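Local coordinates for type IV secretion system protein DotB (PDB 6GEF) that probably hydrolyses ATP as a hexameric motor of the type IVb secretion system, at residues Asn171-Asp176 with Phe322-Thr327. Residues are numbered along the deposited sequence; the frame is centred on the assembly and turned at random.
Sequences NQMCPD and FIMAQT
Met173 lies across one face of the Phe322 ring. Met173 CG sits 3.5 Å from the centroid of the Phe322 ring, nearly over the face, in a CH-pi contact displaced toward the CE1 side of the rim. Further out along the same side chain, Met173 SD makes an oblique Met-aromatic contact, 4.4 Å from the centroid of the Phe322 ring. The line from sulfur to centroid leans 39° from the ring normal. Beyond the ring, Met173 SD meets the methyl end of Met324, with Met324 CE at 3.6 Å, and the two methionines cross at about a right angle. Gln172 takes the rim of the ring instead of a face. Gln172 OE1 lies near the ring plane, 3.7 Å from Phe322 CE2, and Gln172 CB is equally close to that carbon; the amide is turned 72° from the ring.

Phe322 and Met324 both project from strand 320-330 toward the turn, while Ile323 between them packs against helix 293-302. The chain turns out of helix 167-172 at Met173, and Val180, Val182 and Ile197 also pack against its side chain. Gln172 OE1 accepts a hydrogen bond from Asn344 ND2, which restrains the amide beside the ring edge. Phe322 and Met324 share backbone hydrogen bonds with Met181 of the neighbouring parallel strand, 179-183, which leads into a probable P-loop.

No hydrogen bond links the two segments, so the end of helix 167-172 meets strand 320-330 through dispersion and sulfur-aromatic packing, while the bond to Asn344 ties Gln172 to the adjacent edge strand, 336-344.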
loop_
_atom_site.group_PDB
_atom_site.type_symbol
_atom_site.label_atom_id
_atom_site.label_comp_id
_atom_site.label_asym_id
_atom_site.label_seq_id
_atom_site.Cartn_x
_atom_site.Cartn_y
_atom_site.Cartn_z
ATOM N N ASN A 171 -35.021 5.441 -37.262
ATOM C CA ASN A 171 -34.610 4.311 -38.086
ATOM C C ASN A 171 -33.116 4.351 -38.386
ATOM O O ASN A 171 -32.442 3.320 -38.348
ATOM C CB ASN A 171 -35.425 4.290 -39.378
ATOM C CG ASN A 171 -36.870 3.888 -39.146
ATOM O OD1 ASN A 171 -37.209 3.242 -38.151
ATOM N ND2 ASN A 171 -37.739 4.292 -40.065
ATOM N N GLN A 172 -32.589 5.529 -38.681
ATOM C CA GLN A 172 -31.147 5.691 -38.806
ATOM C C GLN A 172 -30.432 5.331 -37.506
ATOM O O GLN A 172 -29.328 4.775 -37.507
ATOM C CB GLN A 172 -30.774 7.100 -39.233
ATOM C CG GLN A 172 -31.355 7.532 -40.571
ATOM C CD GLN A 172 -30.875 8.911 -40.985
ATOM O OE1 GLN A 172 -29.768 9.328 -40.689
ATOM N NE2 GLN A 172 -31.721 9.633 -41.696
ATOM N N MET A 173 -31.081 5.614 -36.375
ATOM C CA MET A 173 -30.466 5.412 -35.060
ATOM C C MET A 173 -30.669 3.988 -34.504
ATOM O O MET A 173 -30.295 3.720 -33.393
ATOM C CB MET A 173 -31.013 6.439 -34.073
ATOM C CG MET A 173 -30.617 7.865 -34.390
ATOM S SD MET A 173 -31.174 9.052 -33.159
ATOM C CE MET A 173 -30.079 8.625 -31.789
ATOM N N CYS A 174 -31.240 3.093 -35.323
ATOM C CA CYS A 174 -31.436 1.709 -34.944
ATOM C C CYS A 174 -30.704 0.767 -35.892
ATOM O O CYS A 174 -31.329 -0.034 -36.588
ATOM C CB CYS A 174 -32.941 1.369 -34.917
ATOM S SG CYS A 174 -33.894 2.348 -33.749
ATOM N N PRO A 175 -29.377 0.847 -35.922
ATOM C CA PRO A 175 -28.605 -0.219 -36.579
ATOM C C PRO A 175 -28.656 -1.491 -35.748
ATOM O O PRO A 175 -28.686 -1.462 -34.523
ATOM C CB PRO A 175 -27.178 0.353 -36.634
ATOM C CG PRO A 175 -27.142 1.353 -35.505
ATOM C CD PRO A 175 -28.518 1.938 -35.418
ATOM N N ASP A 176 -28.631 -2.635 -36.416
ATOM C CA ASP A 176 -28.413 -3.912 -35.762
ATOM C C ASP A 176 -26.968 -4.099 -35.338
ATOM O O ASP A 176 -26.615 -5.215 -34.903
ATOM C CB ASP A 176 -28.875 -5.056 -36.682
ATOM C CG ASP A 176 -28.049 -5.130 -37.941
ATOM O OD1 ASP A 176 -27.057 -4.344 -38.110
ATOM O OD2 ASP A 176 -28.359 -6.045 -38.761
ATOM N N PHE A 322 -23.634 6.294 -35.671
ATOM C CA PHE A 322 -24.522 7.447 -35.601
ATOM C C PHE A 322 -24.233 8.260 -34.336
ATOM O O PHE A 322 -24.128 7.697 -33.239
ATOM C CB PHE A 322 -26.006 7.003 -35.578
ATOM C CG PHE A 322 -26.960 8.114 -35.838
ATOM C CD1 PHE A 322 -27.251 9.002 -34.837
ATOM C CD2 PHE A 322 -27.594 8.266 -37.073
ATOM C CE1 PHE A 322 -28.152 10.040 -35.042
ATOM C CE2 PHE A 322 -28.490 9.292 -37.269
ATOM C CZ PHE A 322 -28.759 10.175 -36.253
ATOM N N ILE A 323 -24.138 9.583 -34.492
ATOM C CA ILE A 323 -23.761 10.466 -33.404
ATOM C C ILE A 323 -24.777 11.599 -33.358
ATOM O O ILE A 323 -24.890 12.382 -34.307
ATOM C CB ILE A 323 -22.328 11.024 -33.559
ATOM C CG1 ILE A 323 -21.306 9.890 -33.549
ATOM C CG2 ILE A 323 -22.054 12.092 -32.513
ATOM C CD1 ILE A 323 -19.965 10.235 -32.928
ATOM N N MET A 324 -25.501 11.700 -32.237
ATOM C CA MET A 324 -26.378 12.829 -31.957
ATOM C C MET A 324 -25.835 13.592 -30.760
ATOM O O MET A 324 -25.676 13.051 -29.685
ATOM C CB MET A 324 -27.784 12.328 -31.655
ATOM C CG MET A 324 -28.845 13.427 -31.648
ATOM S SD MET A 324 -30.509 12.794 -31.463
ATOM C CE MET A 324 -30.986 12.603 -33.171
ATOM N N ALA A 325 -25.515 14.865 -30.984
ATOM C CA ALA A 325 -25.526 15.871 -29.913
ATOM C C ALA A 325 -26.867 16.586 -29.878
ATOM O O ALA A 325 -27.449 16.873 -30.909
ATOM C CB ALA A 325 -24.406 16.886 -30.125
ATOM N N GLN A 326 -27.345 16.844 -28.670
ATOM C CA GLN A 326 -28.569 17.609 -28.450
ATOM C C GLN A 326 -28.402 18.566 -27.321
ATOM O O GLN A 326 -27.707 18.281 -26.350
ATOM C CB GLN A 326 -29.752 16.688 -28.155
ATOM C CG GLN A 326 -29.464 15.670 -27.044
ATOM C CD GLN A 326 -30.524 14.601 -26.973
ATOM O OE1 GLN A 326 -31.282 14.398 -27.924
ATOM N NE2 GLN A 326 -30.552 13.886 -25.884
ATOM N N THR A 327 -28.962 19.766 -27.482
ATOM C CA THR A 327 -28.967 20.784 -26.429
ATOM C C THR A 327 -30.365 21.366 -26.316
ATOM O O THR A 327 -31.158 21.314 -27.251
ATOM C CB THR A 327 -27.937 21.883 -26.739
ATOM O OG1 THR A 327 -27.753 22.727 -25.606
ATOM C CG2 THR A 327 -28.398 22.767 -27.879
#